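Hypothetical protein SpyM3_0169 (PDB 1PG6) is of unknown function but belongs to the AIM24 family of the cupin clan and binds calcium ions in the crystal. Local coordinates at residues G34-Q39 with F120-G125; I103-L108 with L155-A160. All coordinates share one frame; numbering follows the deposited sequence.

Both contacts are antiparallel strand pairings within one six-stranded sheet, where strands 120-124 and 156-161 are neighbours; contact 1 takes the central pair 35-39 and 120-124, contact 2 runs out to the edge strand 103-108. Their segments alternate along the chain. Contact 1 is buried, its side chains packing on the partner's carbonyls and on a few apolar groups, among them the F120 ring; the bulge in strand 120-124 is on its other side, toward 156-161. Contact 2 is only partly buried: one face is apolar and leucine-rich, the other mixes A105 and L159 with E107 and T157, bridged by water. L159 N to A122 O, D124 OD1 on T157 N, and L123 against L108 join the two.

Contact 1 of 2, residues G34-Q39 with F120-G125; sequences GSVYLQ and FLALDG
Y37 and L123 form the hydrogen-bonded pair at the middle of this antiparallel ladder: Y37 N donates to L123 O at 2.8 Å, and L123 N returns a bond to Y37 O. Q39 N reaches L121 O at 2.9 Å. At the other end G125 N meets S35 O at 3.0 Å, with a more bent N-H...O angle of 138°. Weaker CA-H...O contacts lie between these bonds, among them A122 CA to Y37 O at 3.1 Å, so Y37 O takes both an N-H and a CA-H.

The pairing belongs to the interior of a six-stranded antiparallel sheet, with strand 82-87 beyond 35-39 and strand 156-161 beyond 120-124. L121 and A122 both face L159 of that next strand, a classic beta bulge.

Side chains meet on both faces. On one, Y37 has CG anti to its carbonyl carbon (chi1 -63°), and the ring turns an edge to the end of the partner strand: D124 O sits in the ring plane at that edge, 3.7 Å from CD1, while CE1 passes near G125 CA. Y37 CB packs on L123 CB and on F120 CZ, the latter at 4.0 Å. In F120 a chi1 of 176° sets CG anti to the backbone N, and the ring reaches strand 35-39, with CE2 beside the L38-Q39 peptide; A122 N lies over one of its faces, displaced toward the rim. On the other face V36 CG2 touches A122 CB at 4.1 Å and presses against L123 O. D124 turns away from strand 35-39, its carboxylate accepting bonds from the backbone N atoms of T157 and M13.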
loop_
_atom_site.group_PDB
_atom_site.type_symbol
_atom_site.label_atom_id
_atom_site.label_comp_id
_atom_site.label_asym_id
_atom_site.label_seq_id
_atom_site.Cartn_x
_atom_site.Cartn_y
_atom_site.Cartn_z
ATOM N N GLY A 34 -17.821 -11.569 -6.250
ATOM C CA GLY A 34 -16.424 -11.219 -6.048
ATOM C C GLY A 34 -16.237 -9.829 -5.471
ATOM O O GLY A 34 -17.066 -8.943 -5.678
ATOM N N SER A 35 -15.143 -9.630 -4.743
ATOM C CA SER A 35 -14.869 -8.331 -4.143
ATOM C C SER A 35 -13.383 -8.019 -4.134
ATOM O O SER A 35 -12.544 -8.889 -4.369
ATOM C CB SER A 35 -15.384 -8.290 -2.704
ATOM O OG SER A 35 -14.593 -9.113 -1.868
ATOM N N VAL A 36 -13.064 -6.764 -3.848
ATOM C CA VAL A 36 -11.680 -6.339 -3.793
ATOM C C VAL A 36 -11.534 -5.120 -2.903
ATOM O O VAL A 36 -12.383 -4.225 -2.913
ATOM C CB VAL A 36 -11.146 -6.001 -5.203
ATOM C CG1 VAL A 36 -12.011 -4.932 -5.851
ATOM C CG2 VAL A 36 -9.703 -5.542 -5.118
ATOM N N TYR A 37 -10.462 -5.105 -2.120
ATOM C CA TYR A 37 -10.160 -3.980 -1.245
ATOM C C TYR A 37 -9.386 -2.999 -2.117
ATOM O O TYR A 37 -8.555 -3.415 -2.926
ATOM C CB TYR A 37 -9.262 -4.402 -0.081
ATOM C CG TYR A 37 -9.857 -5.419 0.865
ATOM C CD1 TYR A 37 -9.704 -6.790 0.641
ATOM C CD2 TYR A 37 -10.558 -5.010 1.998
ATOM C CE1 TYR A 37 -10.233 -7.727 1.531
ATOM C CE2 TYR A 37 -11.090 -5.939 2.890
ATOM C CZ TYR A 37 -10.925 -7.290 2.654
ATOM O OH TYR A 37 -11.444 -8.205 3.546
ATOM N N LEU A 38 -9.641 -1.707 -1.951
ATOM C CA LEU A 38 -8.939 -0.712 -2.755
ATOM C C LEU A 38 -8.572 0.558 -2.008
ATOM O O LEU A 38 -9.233 0.958 -1.046
ATOM C CB LEU A 38 -9.767 -0.333 -3.986
ATOM C CG LEU A 38 -11.188 0.163 -3.726
ATOM C CD1 LEU A 38 -11.451 1.470 -4.458
ATOM C CD2 LEU A 38 -12.166 -0.911 -4.177
ATOM N N GLN A 39 -7.492 1.176 -2.468
ATOM C CA GLN A 39 -6.997 2.429 -1.919
ATOM C C GLN A 39 -8.135 3.441 -2.008
ATOM O O GLN A 39 -8.720 3.629 -3.073
ATOM C CB GLN A 39 -5.809 2.895 -2.762
ATOM C CG GLN A 39 -5.289 4.285 -2.466
ATOM C CD GLN A 39 -4.223 4.705 -3.464
ATOM O OE1 GLN A 39 -3.063 4.298 -3.361
ATOM N NE2 GLN A 39 -4.618 5.501 -4.456
ATOM N N PHE A 120 -0.208 0.722 -0.857
ATOM C CA PHE A 120 -1.327 -0.163 -1.150
ATOM C C PHE A 120 -2.252 0.373 -2.228
ATOM O O PHE A 120 -2.631 1.547 -2.215
ATOM C CB PHE A 120 -2.163 -0.412 0.109
ATOM C CG PHE A 120 -3.394 -1.240 -0.137
ATOM C CD1 PHE A 120 -3.287 -2.600 -0.407
ATOM C CD2 PHE A 120 -4.659 -0.658 -0.117
ATOM C CE1 PHE A 120 -4.418 -3.370 -0.651
ATOM C CE2 PHE A 120 -5.796 -1.421 -0.361
ATOM C CZ PHE A 120 -5.675 -2.780 -0.629
ATOM N N LEU A 121 -2.617 -0.495 -3.166
ATOM C CA LEU A 121 -3.552 -0.115 -4.223
ATOM C C LEU A 121 -4.784 -1.012 -4.215
ATOM O O LEU A 121 -5.912 -0.520 -4.234
ATOM C CB LEU A 121 -2.888 -0.170 -5.608
ATOM C CG LEU A 121 -3.860 0.087 -6.764
ATOM C CD1 LEU A 121 -4.575 1.413 -6.557
ATOM C CD2 LEU A 121 -3.108 0.093 -8.096
ATOM N N ALA A 122 -4.571 -2.326 -4.184
ATOM C CA ALA A 122 -5.694 -3.259 -4.189
ATOM C C ALA A 122 -5.338 -4.627 -3.628
ATOM O O ALA A 122 -4.172 -5.029 -3.585
ATOM C CB ALA A 122 -6.244 -3.409 -5.604
ATOM N N LEU A 123 -6.368 -5.354 -3.212
ATOM C CA LEU A 123 -6.175 -6.674 -2.638
ATOM C C LEU A 123 -7.413 -7.528 -2.850
ATOM O O LEU A 123 -8.533 -7.070 -2.641
ATOM C CB LEU A 123 -5.894 -6.545 -1.140
ATOM C CG LEU A 123 -5.673 -7.843 -0.354
ATOM C CD1 LEU A 123 -4.368 -8.499 -0.786
ATOM C CD2 LEU A 123 -5.632 -7.526 1.138
ATOM N N ASP A 124 -7.203 -8.769 -3.272
ATOM C CA ASP A 124 -8.304 -9.698 -3.487
ATOM C C ASP A 124 -9.157 -9.793 -2.228
ATOM O O ASP A 124 -8.631 -9.816 -1.116
ATOM C CB ASP A 124 -7.759 -11.082 -3.841
ATOM C CG ASP A 124 -7.922 -11.411 -5.304
ATOM O OD1 ASP A 124 -6.910 -11.717 -5.969
ATOM O OD2 ASP A 124 -9.072 -11.365 -5.791
ATOM N N GLY A 125 -10.473 -9.836 -2.408
ATOM C CA GLY A 125 -11.365 -9.936 -1.270
ATOM C C GLY A 125 -11.162 -11.242 -0.526
ATOM O O GLY A 125 -11.566 -11.381 0.628
#

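Contact 2 of 2, residues I103-L108 with L155-A160; sequences IVALEL and LGTLLA
L108 and L158 meet on the face of the sheet they share with V104, L106 and A160. Their side chains cross obliquely: both methyls of L108, CD1 and CD2, come within 4.0 Å of L158 CB, while L108 CB and CG rest against G156 O. Farther along, L106 CD1 approaches L158 CD2, and V104 CG1 packs on A160 CB at 3.7 Å. Y113 and L115 of strand 113-116 lie against this leucine-rich face.

The other face carries A105, E107, T157 and L159. L159 sends CD2 across to A105 CB at 3.5 Å, and T157 CG2 touches the same methyl from the neighbouring pair. E107 and T157 cross at about a right angle. The glutamate bends at chi2 (72°), and its carboxylate is held by two waters: one donates to E107 OE2 and to T157 OG1, 2.9 Å from the latter; the second donates to E107 OE1 and L108 O and accepts from G156 N. The first thus bridges carboxylate and hydroxyl, and the second ties the carboxylate to the backbones of both strands. At the backbone angles of G156 (phi 140°) a CB would run into the preceding carbonyl O.

Five backbone bonds hold the register, two each at V104-A160 and L106-L158 and one from L108 N to G156 O, the shortest at 2.7 Å. The local strand axes lie 4.6 Å apart at 154°. Strand 103-108 is the outermost within this chain, so its bonding to 156-161 forms the border of a six-stranded antiparallel sheet, one of the beta-sheets of a fold consistent with membership of the cupin clan.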
loop_
_atom_site.group_PDB
_atom_site.type_symbol
_atom_site.label_atom_id
_atom_site.label_comp_id
_atom_site.label_asym_id
_atom_site.label_seq_id
_atom_site.Cartn_x
_atom_site.Cartn_y
_atom_site.Cartn_z
ATOM N N ILE A 103 2.853 0.071 -10.964
ATOM C CA ILE A 103 2.045 -0.858 -10.187
ATOM C C ILE A 103 2.706 -2.221 -10.306
ATOM O O ILE A 103 3.201 -2.584 -11.372
ATOM C CB ILE A 103 0.598 -0.958 -10.737
ATOM C CG1 ILE A 103 -0.105 0.395 -10.597
ATOM C CG2 ILE A 103 -0.182 -2.039 -9.985
ATOM C CD1 ILE A 103 -1.463 0.457 -11.285
ATOM N N VAL A 104 2.736 -2.964 -9.209
ATOM C CA VAL A 104 3.316 -4.297 -9.224
ATOM C C VAL A 104 2.304 -5.238 -8.587
ATOM O O VAL A 104 1.705 -4.916 -7.559
ATOM C CB VAL A 104 4.666 -4.344 -8.444
ATOM C CG1 VAL A 104 4.474 -3.871 -7.012
ATOM C CG2 VAL A 104 5.243 -5.747 -8.478
ATOM N N ALA A 105 2.091 -6.383 -9.223
ATOM C CA ALA A 105 1.149 -7.377 -8.715
ATOM C C ALA A 105 1.949 -8.487 -8.049
ATOM O O ALA A 105 2.906 -9.001 -8.622
ATOM C CB ALA A 105 0.317 -7.941 -9.858
ATOM N N LEU A 106 1.550 -8.852 -6.839
ATOM C CA LEU A 106 2.235 -9.891 -6.093
ATOM C C LEU A 106 1.248 -10.979 -5.675
ATOM O O LEU A 106 0.196 -10.689 -5.094
ATOM C CB LEU A 106 2.909 -9.268 -4.868
ATOM C CG LEU A 106 3.977 -8.201 -5.171
ATOM C CD1 LEU A 106 4.397 -7.494 -3.888
ATOM C CD2 LEU A 106 5.189 -8.858 -5.825
ATOM N N GLU A 107 1.590 -12.228 -5.988
ATOM C CA GLU A 107 0.753 -13.380 -5.661
ATOM C C GLU A 107 0.914 -13.725 -4.185
ATOM O O GLU A 107 2.030 -13.833 -3.680
ATOM C CB GLU A 107 1.160 -14.582 -6.520
ATOM C CG GLU A 107 0.303 -15.832 -6.327
ATOM C CD GLU A 107 -1.089 -15.700 -6.920
ATOM O OE1 GLU A 107 -1.846 -16.698 -6.897
ATOM O OE2 GLU A 107 -1.432 -14.603 -7.411
ATOM N N LEU A 108 -0.207 -13.903 -3.497
ATOM C CA LEU A 108 -0.171 -14.216 -2.077
ATOM C C LEU A 108 -0.468 -15.685 -1.803
ATOM O O LEU A 108 -1.305 -16.297 -2.463
ATOM C CB LEU A 108 -1.168 -13.336 -1.325
ATOM C CG LEU A 108 -1.047 -11.826 -1.566
ATOM C CD1 LEU A 108 -2.133 -11.101 -0.788
ATOM C CD2 LEU A 108 0.330 -11.339 -1.148
ATOM N N LEU A 155 -4.877 -16.101 0.416
ATOM C CA LEU A 155 -4.626 -16.338 -0.998
ATOM C C LEU A 155 -5.217 -15.205 -1.826
ATOM O O LEU A 155 -6.234 -14.619 -1.455
ATOM C CB LEU A 155 -5.251 -17.667 -1.435
ATOM C CG LEU A 155 -4.821 -18.923 -0.673
ATOM C CD1 LEU A 155 -5.544 -20.136 -1.245
ATOM C CD2 LEU A 155 -3.321 -19.110 -0.779
ATOM N N GLY A 156 -4.577 -14.903 -2.947
ATOM C CA GLY A 156 -5.070 -13.841 -3.802
ATOM C C GLY A 156 -3.950 -12.997 -4.364
ATOM O O GLY A 156 -2.774 -13.359 -4.285
ATOM N N THR A 157 -4.319 -11.864 -4.941
ATOM C CA THR A 157 -3.330 -10.966 -5.517
ATOM C C THR A 157 -3.313 -9.631 -4.793
ATOM O O THR A 157 -4.358 -9.101 -4.432
ATOM C CB THR A 157 -3.625 -10.682 -6.996
ATOM O OG1 THR A 157 -3.610 -11.908 -7.733
ATOM C CG2 THR A 157 -2.577 -9.733 -7.567
ATOM N N LEU A 158 -2.113 -9.102 -4.585
ATOM C CA LEU A 158 -1.925 -7.809 -3.949
ATOM C C LEU A 158 -1.372 -6.881 -5.023
ATOM O O LEU A 158 -0.468 -7.264 -5.767
ATOM C CB LEU A 158 -0.906 -7.900 -2.809
ATOM C CG LEU A 158 -0.266 -6.566 -2.381
ATOM C CD1 LEU A 158 -1.282 -5.729 -1.603
ATOM C CD2 LEU A 158 0.961 -6.835 -1.512
ATOM N N LEU A 159 -1.929 -5.683 -5.130
ATOM C CA LEU A 159 -1.421 -4.707 -6.088
ATOM C C LEU A 159 -0.807 -3.578 -5.264
ATOM O O LEU A 159 -1.491 -2.956 -4.451
ATOM C CB LEU A 159 -2.545 -4.144 -6.973
ATOM C CG LEU A 159 -3.277 -5.112 -7.909
ATOM C CD1 LEU A 159 -4.271 -4.344 -8.782
ATOM C CD2 LEU A 159 -2.273 -5.842 -8.788
ATOM N N ALA A 160 0.489 -3.335 -5.455
ATOM C CA ALA A 160 1.191 -2.271 -4.749
ATOM C C ALA A 160 1.544 -1.206 -5.782
ATOM O O ALA A 160 1.697 -1.515 -6.963
ATOM C CB ALA A 160 2.457 -2.811 -4.092
HETATM O O HOH W 1 -1.050 -12.538 -8.900
HETATM O O HOH W 2 -2.692 -17.043 -4.477
#